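Local structure of racemase (Pseudovibrio sp. JE062, 3MKC) at residues A[210-213]-A[214-218]; A[239-242]-A[243-247]; A[376-380]-A[381-385]. The protein belongs to the mandelate racemase/muconate lactonizing enzyme family of the enolase superfamily, pairing an N-terminal domain with a C-terminal barrel domain. One frame throughout, in Å; residues are numbered along the deposited sequence.

Contact 1: residues A[210-213]-A[214-218]; sequences VDYL and YRFTD
R215 and F216 meet Y212 just past the end of barrel strand 207-211. An Asx turn starts the loop: D211 OD1 accepts from L213 N at 2.8 Å, met from above the carboxylate plane. L213 and Y214 then both take left-handed backbone angles. The Y214 ring runs off from the loop, and its OH is hydrogen-bonded to E264. R215 N makes a weak bond of 3.3 Å to Y212 O. The R215 side chain lies alongside that same carbonyl, with CG 3.4 Å from Y212 O. Its CG sits between backbone N and carbonyl carbon (chi1 66°), and a bend at chi3 carries the guanidinium to a water and to A184 O. The water accepts from R215 NH1 at 2.7 Å, in the guanidinium plane. It donates to Y212 O at 2.8 Å. NH2 donates to A184 O, in the loop beyond the neighbouring strand 175-179. F216 is buried. Its ring edge meets the Y212 ring, CE2 to CD1 at 4.1 Å. R215 CG covers one F216 face, 3.6 Å above the ring centre. D218 is the N-cap of helix 219-228; its OD1 accepts weakly from Y220 N.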
ATOM      1  N   VAL A 210      -3.023 -15.522  -1.971  1.00 15.71           N
ATOM      2  CA  VAL A 210      -2.599 -16.111  -0.703  1.00 15.68           C
ATOM      3  C   VAL A 210      -1.333 -15.470  -0.139  1.00 17.52           C
ATOM      4  O   VAL A 210      -0.342 -15.291  -0.854  1.00 16.05           O
ATOM      5  CB  VAL A 210      -2.346 -17.629  -0.850  1.00 15.61           C
ATOM      6  CG1 VAL A 210      -2.043 -18.240   0.517  1.00 16.58           C
ATOM      7  CG2 VAL A 210      -3.563 -18.302  -1.479  1.00 16.53           C
ATOM      8  N   ASP A 211      -1.388 -15.133   1.146  1.00 16.76           N
ATOM      9  CA  ASP A 211      -0.273 -14.529   1.866  1.00 17.50           C
ATOM     10  C   ASP A 211       0.239 -15.601   2.815  1.00 18.25           C
ATOM     11  O   ASP A 211      -0.449 -15.973   3.769  1.00 19.06           O
ATOM     12  CB  ASP A 211      -0.761 -13.305   2.656  1.00 18.56           C
ATOM     13  CG  ASP A 211       0.330 -12.670   3.513  1.00 17.20           C
ATOM     14  OD1 ASP A 211       1.480 -13.153   3.500  1.00 19.05           O
ATOM     15  OD2 ASP A 211       0.029 -11.674   4.203  1.00 17.08           O
ATOM     16  N   TYR A 212       1.436 -16.108   2.548  1.00 16.96           N
ATOM     17  CA  TYR A 212       2.012 -17.159   3.377  1.00 17.38           C
ATOM     18  C   TYR A 212       2.746 -16.614   4.603  1.00 16.37           C
ATOM     19  O   TYR A 212       3.264 -17.374   5.420  1.00 17.85           O
ATOM     20  CB  TYR A 212       2.923 -18.040   2.514  1.00 16.83           C
ATOM     21  CG  TYR A 212       2.166 -18.773   1.423  1.00 15.66           C
ATOM     22  CD1 TYR A 212       1.625 -20.038   1.646  1.00 14.95           C
ATOM     23  CD2 TYR A 212       1.960 -18.185   0.180  1.00 15.94           C
ATOM     24  CE1 TYR A 212       0.895 -20.701   0.652  1.00 14.73           C
ATOM     25  CE2 TYR A 212       1.236 -18.829  -0.813  1.00 15.10           C
ATOM     26  CZ  TYR A 212       0.704 -20.088  -0.575  1.00 16.04           C
ATOM     27  OH  TYR A 212      -0.014 -20.727  -1.566  1.00 15.05           O
ATOM     28  N   LEU A 213       2.762 -15.289   4.730  1.00 17.33           N
ATOM     29  CA  LEU A 213       3.388 -14.612   5.858  1.00 16.93           C
ATOM     30  C   LEU A 213       4.803 -15.040   6.229  1.00 17.01           C
ATOM     31  O   LEU A 213       5.129 -15.189   7.411  1.00 16.34           O
ATOM     32  CB  LEU A 213       2.480 -14.714   7.093  1.00 18.22           C
ATOM     33  CG  LEU A 213       1.221 -13.852   7.014  1.00 20.35           C
ATOM     34  CD1 LEU A 213       0.194 -14.313   8.050  1.00 20.45           C
ATOM     35  CD2 LEU A 213       1.599 -12.391   7.228  1.00 20.02           C
ATOM     36  N   TYR A 214       5.636 -15.253   5.214  1.00 17.59           N
ATOM     37  CA  TYR A 214       7.034 -15.592   5.429  1.00 17.03           C
ATOM     38  C   TYR A 214       7.287 -16.813   6.306  1.00 18.56           C
ATOM     39  O   TYR A 214       8.221 -16.821   7.105  1.00 17.48           O
ATOM     40  CB  TYR A 214       7.736 -14.373   6.029  1.00 15.97           C
ATOM     41  CG  TYR A 214       7.526 -13.109   5.222  1.00 16.64           C
ATOM     42  CD1 TYR A 214       8.159 -12.934   3.995  1.00 14.84           C
ATOM     43  CD2 TYR A 214       6.655 -12.104   5.663  1.00 14.76           C
ATOM     44  CE1 TYR A 214       7.938 -11.805   3.227  1.00 15.21           C
ATOM     45  CE2 TYR A 214       6.424 -10.964   4.896  1.00 14.07           C
ATOM     46  CZ  TYR A 214       7.071 -10.825   3.674  1.00 16.62           C
ATOM     47  OH  TYR A 214       6.845  -9.722   2.891  1.00 14.60           O
ATOM     48  N   ARG A 215       6.480 -17.855   6.151  1.00 19.12           N
ATOM     49  CA  ARG A 215       6.675 -19.043   6.973  1.00 21.11           C
ATOM     50  C   ARG A 215       7.708 -20.013   6.398  1.00 20.14           C
ATOM     51  O   ARG A 215       8.073 -20.976   7.060  1.00 20.96           O
ATOM     52  CB  ARG A 215       5.340 -19.775   7.177  1.00 23.16           C
ATOM     53  CG  ARG A 215       4.760 -20.372   5.917  1.00 26.52           C
ATOM     54  CD  ARG A 215       3.334 -20.904   6.121  1.00 27.72           C
ATOM     55  NE  ARG A 215       3.240 -22.047   7.033  1.00 27.60           N
ATOM     56  CZ  ARG A 215       2.964 -21.955   8.333  1.00 29.68           C
ATOM     57  NH1 ARG A 215       2.757 -20.770   8.892  1.00 29.86           N
ATOM     58  NH2 ARG A 215       2.873 -23.052   9.075  1.00 28.48           N
ATOM     59  N   PHE A 216       8.185 -19.753   5.182  1.00 19.95           N
ATOM     60  CA  PHE A 216       9.165 -20.640   4.537  1.00 19.63           C
ATOM     61  C   PHE A 216      10.551 -20.029   4.314  1.00 19.29           C
ATOM     62  O   PHE A 216      10.703 -18.814   4.283  1.00 18.58           O
ATOM     63  CB  PHE A 216       8.622 -21.112   3.189  1.00 21.57           C
ATOM     64  CG  PHE A 216       7.336 -21.875   3.285  1.00 22.99           C
ATOM     65  CD1 PHE A 216       7.279 -23.083   3.970  1.00 23.78           C
ATOM     66  CD2 PHE A 216       6.185 -21.400   2.667  1.00 22.74           C
ATOM     67  CE1 PHE A 216       6.086 -23.815   4.037  1.00 24.66           C
ATOM     68  CE2 PHE A 216       4.994 -22.116   2.726  1.00 24.58           C
ATOM     69  CZ  PHE A 216       4.945 -23.331   3.415  1.00 25.15           C
ATOM     70  N   THR A 217      11.557 -20.887   4.139  1.00 19.81           N
ATOM     71  CA  THR A 217      12.928 -20.434   3.898  1.00 18.66           C
ATOM     72  C   THR A 217      13.610 -21.236   2.786  1.00 19.46           C
ATOM     73  O   THR A 217      14.626 -20.806   2.237  1.00 20.02           O
ATOM     74  CB  THR A 217      13.801 -20.557   5.163  1.00 19.67           C
ATOM     75  OG1 THR A 217      13.823 -21.920   5.604  1.00 19.32           O
ATOM     76  CG2 THR A 217      13.255 -19.681   6.278  1.00 19.39           C
ATOM     77  N   ASP A 218      13.044 -22.395   2.463  1.00 17.97           N
ATOM     78  CA  ASP A 218      13.589 -23.269   1.423  1.00 16.94           C
ATOM     79  C   ASP A 218      12.717 -23.208   0.169  1.00 15.69           C
ATOM     80  O   ASP A 218      11.579 -23.654   0.182  1.00 15.63           O
ATOM     81  CB  ASP A 218      13.667 -24.707   1.959  1.00 16.84           C
ATOM     82  CG  ASP A 218      14.132 -25.702   0.914  1.00 16.51           C
ATOM     83  OD1 ASP A 218      14.843 -25.295  -0.028  1.00 18.46           O
ATOM     84  OD2 ASP A 218      13.800 -26.898   1.043  1.00 15.96           O
TER
HETATM   85  O   HOH W   1       2.214 -18.375   7.779  1.00 23.59           O

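Contact 2: residues A[239-242]-A[243-247]; sequences ATLQ and HDDLS
L241 lies against the carboxylate of D245. Its CD1 is 3.9 Å from D245 OD2, and L241 CB is almost as near to the same oxygen. This is an apolar side chain lying against an acid, with no polar bond between the two. The rest of L241 is buried among W219 and V222 of helix 219-228 and H249 and L252 of helix 246-255. Q242 follows and carries the polar part of the contact through its backbone. Q242 N donates to a water at 3.1 Å, and that water donates to D245 OD2 at 2.8 Å. The carbonyl of Q242 closes a type I beta turn from Q242 to D245. The turn lies at the helix end of the loop joining barrel strand 236-238 to helix 246-255. D245 N donates a hydrogen bond to Q242 O at 3.0 Å, with an N-H...O angle of 143°. The donor stands well above the carbonyl plane. D245 CB packs on the same oxygen, 3.4 Å from Q242 O. D245 is also the helix N-cap. Its CG is anti to the backbone N (chi1 -171°), which leaves OD2 on the L241 and water side while OD1 accepts weakly from G248 N. D245 is also the centre of an inverse gamma turn, marked by a weak bond of 2.9 Å from L246 N to D244 O. The H243 ring meets W275 edge-to-face.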
ATOM      1  N   ALA A 239       4.620 -13.447   0.037  1.00 14.43           N
ATOM      2  CA  ALA A 239       5.459 -13.711   1.197  1.00 14.95           C
ATOM      3  C   ALA A 239       5.750 -15.197   1.385  1.00 16.52           C
ATOM      4  O   ALA A 239       5.537 -15.758   2.461  1.00 16.05           O
ATOM      5  CB  ALA A 239       4.790 -13.144   2.444  1.00 17.40           C
ATOM      6  N   THR A 240       6.229 -15.832   0.324  1.00 16.13           N
ATOM      7  CA  THR A 240       6.563 -17.247   0.374  1.00 18.42           C
ATOM      8  C   THR A 240       7.919 -17.422   1.051  1.00 18.93           C
ATOM      9  O   THR A 240       8.047 -18.159   2.025  1.00 23.88           O
ATOM     10  CB  THR A 240       6.642 -17.846  -1.038  1.00 17.70           C
ATOM     11  OG1 THR A 240       7.528 -17.052  -1.835  1.00 22.30           O
ATOM     12  CG2 THR A 240       5.267 -17.867  -1.689  1.00 18.47           C
ATOM     13  N   LEU A 241       8.925 -16.726   0.540  1.00 16.01           N
ATOM     14  CA  LEU A 241      10.267 -16.827   1.096  1.00 15.06           C
ATOM     15  C   LEU A 241      10.645 -15.562   1.840  1.00 14.54           C
ATOM     16  O   LEU A 241       9.910 -14.576   1.814  1.00 15.50           O
ATOM     17  CB  LEU A 241      11.273 -17.100  -0.023  1.00 15.01           C
ATOM     18  CG  LEU A 241      11.086 -18.469  -0.682  1.00 15.53           C
ATOM     19  CD1 LEU A 241      11.972 -18.593  -1.920  1.00 17.83           C
ATOM     20  CD2 LEU A 241      11.411 -19.547   0.332  1.00 15.49           C
ATOM     21  N   GLN A 242      11.791 -15.596   2.509  1.00 14.38           N
ATOM     22  CA  GLN A 242      12.236 -14.434   3.256  1.00 14.29           C
ATOM     23  C   GLN A 242      12.424 -13.272   2.301  1.00 12.62           C
ATOM     24  O   GLN A 242      12.829 -13.441   1.151  1.00 12.74           O
ATOM     25  CB  GLN A 242      13.516 -14.755   4.022  1.00 15.86           C
ATOM     26  CG  GLN A 242      13.325 -15.902   5.015  1.00 16.30           C
ATOM     27  CD  GLN A 242      12.066 -15.746   5.864  1.00 19.09           C
ATOM     28  OE1 GLN A 242      11.116 -16.517   5.738  1.00 22.28           O
ATOM     29  NE2 GLN A 242      12.056 -14.741   6.726  1.00 16.52           N
ATOM     30  N   HIS A 243      12.116 -12.083   2.795  1.00 11.57           N
ATOM     31  CA  HIS A 243      12.167 -10.880   1.992  1.00 10.04           C
ATOM     32  C   HIS A 243      13.530 -10.506   1.401  1.00 10.61           C
ATOM     33  O   HIS A 243      13.589  -9.803   0.396  1.00 12.96           O
ATOM     34  CB  HIS A 243      11.585  -9.726   2.815  1.00 10.81           C
ATOM     35  CG  HIS A 243      11.162  -8.548   1.999  1.00  9.68           C
ATOM     36  ND1 HIS A 243      12.043  -7.574   1.582  1.00 10.88           N
ATOM     37  CD2 HIS A 243       9.943  -8.169   1.548  1.00 11.32           C
ATOM     38  CE1 HIS A 243      11.386  -6.643   0.914  1.00 12.34           C
ATOM     39  NE2 HIS A 243      10.107  -6.981   0.880  1.00 12.41           N
ATOM     40  N   ASP A 244      14.620 -10.976   2.004  1.00 10.96           N
ATOM     41  CA  ASP A 244      15.960 -10.674   1.483  1.00 10.72           C
ATOM     42  C   ASP A 244      16.409 -11.712   0.458  1.00 10.59           C
ATOM     43  O   ASP A 244      17.362 -11.488  -0.291  1.00 12.02           O
ATOM     44  CB  ASP A 244      17.013 -10.667   2.602  1.00 11.27           C
ATOM     45  CG  ASP A 244      16.835  -9.525   3.582  1.00 13.05           C
ATOM     46  OD1 ASP A 244      16.782  -8.360   3.138  1.00 11.91           O
ATOM     47  OD2 ASP A 244      16.773  -9.802   4.801  1.00 13.28           O
ATOM     48  N   ASP A 245      15.727 -12.851   0.443  1.00 11.46           N
ATOM     49  CA  ASP A 245      16.064 -13.960  -0.439  1.00  9.53           C
ATOM     50  C   ASP A 245      15.561 -13.776  -1.867  1.00  8.96           C
ATOM     51  O   ASP A 245      14.743 -14.550  -2.347  1.00 10.41           O
ATOM     52  CB  ASP A 245      15.502 -15.254   0.173  1.00 10.44           C
ATOM     53  CG  ASP A 245      15.963 -16.510  -0.546  1.00 12.89           C
ATOM     54  OD1 ASP A 245      16.918 -16.437  -1.357  1.00 12.11           O
ATOM     55  OD2 ASP A 245      15.363 -17.583  -0.273  1.00 12.31           O
ATOM     56  N   LEU A 246      16.052 -12.750  -2.548  1.00  9.06           N
ATOM     57  CA  LEU A 246      15.622 -12.520  -3.917  1.00  9.89           C
ATOM     58  C   LEU A 246      15.951 -13.684  -4.836  1.00  9.43           C
ATOM     59  O   LEU A 246      15.121 -14.079  -5.653  1.00 11.79           O
ATOM     60  CB  LEU A 246      16.236 -11.233  -4.469  1.00 11.07           C
ATOM     61  CG  LEU A 246      15.328 -10.018  -4.241  1.00 11.52           C
ATOM     62  CD1 LEU A 246      15.113  -9.802  -2.753  1.00 12.22           C
ATOM     63  CD2 LEU A 246      15.948  -8.789  -4.878  1.00 12.74           C
ATOM     64  N   SER A 247      17.156 -14.237  -4.711  1.00  9.40           N
ATOM     65  CA  SER A 247      17.531 -15.357  -5.563  1.00 10.45           C
ATOM     66  C   SER A 247      16.591 -16.540  -5.340  1.00 10.47           C
ATOM     67  O   SER A 247      16.335 -17.308  -6.253  1.00 11.93           O
ATOM     68  CB  SER A 247      18.990 -15.771  -5.308  1.00  9.67           C
ATOM     69  OG  SER A 247      19.245 -15.976  -3.929  1.00 13.65           O
TER
HETATM   70  O   HOH W   2      14.108 -17.669   2.183  1.00 18.80           O

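Contact 3: residues A[376-380]-A[381-385]; sequences IDLNQ and EFLAS
N379 caps helix 380-384 and meets F382 with both its backbone and its side chain. CG of N379 stands anti to the backbone N (chi1 174°), which brings OD1 back over the first helical turn. F382 N makes two weak bonds there, to N379 OD1 at 3.4 Å and to N379 O at 3.1 Å. The carbonyl of N379 has a second, straighter donor in L383 N, at 3.2 Å and in the carbonyl plane. Next, Q380 O accepts from A384 N at 2.8 Å, with an N-H...O angle of 167°. The other end of the amide is also used: N379 ND2 bonds to Y353 O. ND2 lies 3.5 Å from F382 CB; the amide and ring planes are 35° apart and the side chains cross at about a right angle. The F382 ring meets the Y353 ring. At the far end, S385 N bonds to E381 O. In strand 377-378, D377 OD1 takes both L378 N and the hydroxyl of Y43. L378 CD1 touches L383 CD1 at 4.0 Å. L378 also touches L45. From the helix, L383 touches V20 and F382 touches Y22, so strand and helix both rest on the N-terminal domain. With both ends of the N379 amide engaged, its rotation is probably restrained, mainly by the ND2 bond to Y353 O. The hold on F382 N is shared between two weak bonds.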
ATOM      1  N   ILE A 376     -10.264  13.612   1.060  1.00 20.96           N
ATOM      2  CA  ILE A 376     -10.429  13.177   2.436  1.00 21.42           C
ATOM      3  C   ILE A 376     -10.118  14.292   3.414  1.00 20.67           C
ATOM      4  O   ILE A 376      -9.480  15.291   3.065  1.00 21.16           O
ATOM      5  CB  ILE A 376      -9.492  12.004   2.783  1.00 22.34           C
ATOM      6  CG1 ILE A 376      -8.053  12.374   2.412  1.00 25.60           C
ATOM      7  CG2 ILE A 376      -9.954  10.734   2.088  1.00 23.50           C
ATOM      8  CD1 ILE A 376      -7.036  11.310   2.801  1.00 27.24           C
ATOM      9  N   ASP A 377     -10.577  14.108   4.646  1.00 20.96           N
ATOM     10  CA  ASP A 377     -10.314  15.072   5.698  1.00 23.05           C
ATOM     11  C   ASP A 377     -10.322  14.355   7.037  1.00 22.30           C
ATOM     12  O   ASP A 377     -10.961  13.309   7.201  1.00 21.61           O
ATOM     13  CB  ASP A 377     -11.356  16.190   5.688  1.00 26.27           C
ATOM     14  CG  ASP A 377     -10.805  17.500   6.226  1.00 30.44           C
ATOM     15  OD1 ASP A 377      -9.641  17.516   6.686  1.00 29.85           O
ATOM     16  OD2 ASP A 377     -11.534  18.514   6.188  1.00 32.02           O
ATOM     17  N   LEU A 378      -9.598  14.918   7.995  1.00 22.74           N
ATOM     18  CA  LEU A 378      -9.507  14.331   9.322  1.00 23.82           C
ATOM     19  C   LEU A 378     -10.802  14.454  10.099  1.00 25.00           C
ATOM     20  O   LEU A 378     -11.486  15.477  10.032  1.00 24.38           O
ATOM     21  CB  LEU A 378      -8.401  15.007  10.129  1.00 25.59           C
ATOM     22  CG  LEU A 378      -6.956  14.809   9.685  1.00 24.85           C
ATOM     23  CD1 LEU A 378      -6.057  15.730  10.499  1.00 25.06           C
ATOM     24  CD2 LEU A 378      -6.557  13.354   9.871  1.00 25.77           C
ATOM     25  N   ASN A 379     -11.125  13.400  10.836  1.00 25.30           N
ATOM     26  CA  ASN A 379     -12.306  13.379  11.679  1.00 26.92           C
ATOM     27  C   ASN A 379     -11.834  13.909  13.039  1.00 27.11           C
ATOM     28  O   ASN A 379     -11.345  13.149  13.877  1.00 26.79           O
ATOM     29  CB  ASN A 379     -12.817  11.949  11.809  1.00 27.43           C
ATOM     30  CG  ASN A 379     -13.965  11.832  12.778  1.00 29.18           C
ATOM     31  OD1 ASN A 379     -14.370  12.815  13.399  1.00 29.36           O
ATOM     32  ND2 ASN A 379     -14.497  10.624  12.918  1.00 28.20           N
ATOM     33  N   GLN A 380     -11.982  15.213  13.248  1.00 28.45           N
ATOM     34  CA  GLN A 380     -11.526  15.852  14.480  1.00 30.26           C
ATOM     35  C   GLN A 380     -12.076  15.271  15.783  1.00 30.05           C
ATOM     36  O   GLN A 380     -11.325  15.096  16.742  1.00 30.44           O
ATOM     37  CB  GLN A 380     -11.813  17.353  14.425  1.00 32.43           C
ATOM     38  CG  GLN A 380     -11.291  18.030  13.170  1.00 34.51           C
ATOM     39  CD  GLN A 380     -11.424  19.540  13.227  1.00 38.13           C
ATOM     40  OE1 GLN A 380     -12.490  20.073  13.541  1.00 39.62           O
ATOM     41  NE2 GLN A 380     -10.338  20.238  12.913  1.00 38.45           N
ATOM     42  N   GLU A 381     -13.375  14.981  15.833  1.00 30.95           N
ATOM     43  CA  GLU A 381     -13.957  14.416  17.049  1.00 30.89           C
ATOM     44  C   GLU A 381     -13.221  13.139  17.438  1.00 30.87           C
ATOM     45  O   GLU A 381     -12.970  12.881  18.615  1.00 30.81           O
ATOM     46  CB  GLU A 381     -15.442  14.087  16.858  1.00 32.50           C
ATOM     47  CG  GLU A 381     -16.363  15.289  16.735  1.00 35.58           C
ATOM     48  CD  GLU A 381     -17.827  14.917  16.946  1.00 38.12           C
ATOM     49  OE1 GLU A 381     -18.333  14.032  16.225  1.00 38.76           O
ATOM     50  OE2 GLU A 381     -18.473  15.509  17.838  1.00 41.05           O
ATOM     51  N   PHE A 382     -12.875  12.337  16.438  1.00 30.21           N
ATOM     52  CA  PHE A 382     -12.178  11.090  16.692  1.00 28.68           C
ATOM     53  C   PHE A 382     -10.774  11.332  17.237  1.00 29.02           C
ATOM     54  O   PHE A 382     -10.374  10.718  18.223  1.00 29.53           O
ATOM     55  CB  PHE A 382     -12.085  10.260  15.417  1.00 28.16           C
ATOM     56  CG  PHE A 382     -11.490   8.908  15.634  1.00 28.05           C
ATOM     57  CD1 PHE A 382     -12.169   7.957  16.386  1.00 27.75           C
ATOM     58  CD2 PHE A 382     -10.234   8.596  15.126  1.00 28.46           C
ATOM     59  CE1 PHE A 382     -11.608   6.713  16.634  1.00 29.14           C
ATOM     60  CE2 PHE A 382      -9.661   7.355  15.368  1.00 28.32           C
ATOM     61  CZ  PHE A 382     -10.347   6.409  16.121  1.00 28.40           C
ATOM     62  N   LEU A 383     -10.024  12.211  16.582  1.00 29.98           N
ATOM     63  CA  LEU A 383      -8.671  12.528  17.021  1.00 30.67           C
ATOM     64  C   LEU A 383      -8.676  13.070  18.438  1.00 32.41           C
ATOM     65  O   LEU A 383      -7.986  12.553  19.314  1.00 33.12           O
ATOM     66  CB  LEU A 383      -8.037  13.565  16.100  1.00 31.17           C
ATOM     67  CG  LEU A 383      -7.324  13.058  14.849  1.00 30.38           C
ATOM     68  CD1 LEU A 383      -6.742  14.242  14.101  1.00 29.67           C
ATOM     69  CD2 LEU A 383      -6.224  12.080  15.240  1.00 29.70           C
ATOM     70  N   ALA A 384      -9.465  14.118  18.652  1.00 33.55           N
ATOM     71  CA  ALA A 384      -9.563  14.750  19.958  1.00 34.01           C
ATOM     72  C   ALA A 384      -9.906  13.740  21.044  1.00 34.49           C
ATOM     73  O   ALA A 384      -9.489  13.896  22.190  1.00 36.11           O
ATOM     74  CB  ALA A 384     -10.609  15.858  19.922  1.00 34.06           C
ATOM     75  N   SER A 385     -10.659  12.701  20.686  1.00 33.50           N
ATOM     76  CA  SER A 385     -11.040  11.682  21.658  1.00 32.13           C
ATOM     77  C   SER A 385      -9.847  10.794  21.973  1.00 32.33           C
ATOM     78  O   SER A 385      -9.951   9.853  22.762  1.00 31.98           O
ATOM     79  CB  SER A 385     -12.185  10.818  21.121  1.00 33.26           C
ATOM     80  OG  SER A 385     -11.711   9.864  20.185  1.00 33.86           O
TER

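The three contacts follow one another along the chain; none nests in or crosses another. Contact 1 closes the loop between strand 207-211 and helix 219-228. Contact 2 closes the next one, between strand 236-238 and helix 246-255. Their strands are parallel neighbours, so the two loops lie side by side. They touch: Y214 N lies 2.8 Å from A239 O in a probable hydrogen bond, and F216 CB packs on T240 O. Contact 3 comes near the C terminus, where strand 377-378 turns into helix 380-384. It lies on the opposite side of the chain's centre, about 37 Å from contact 1 and 39 Å from contact 2 between centres, and ties the chain's end to the N-terminal domain.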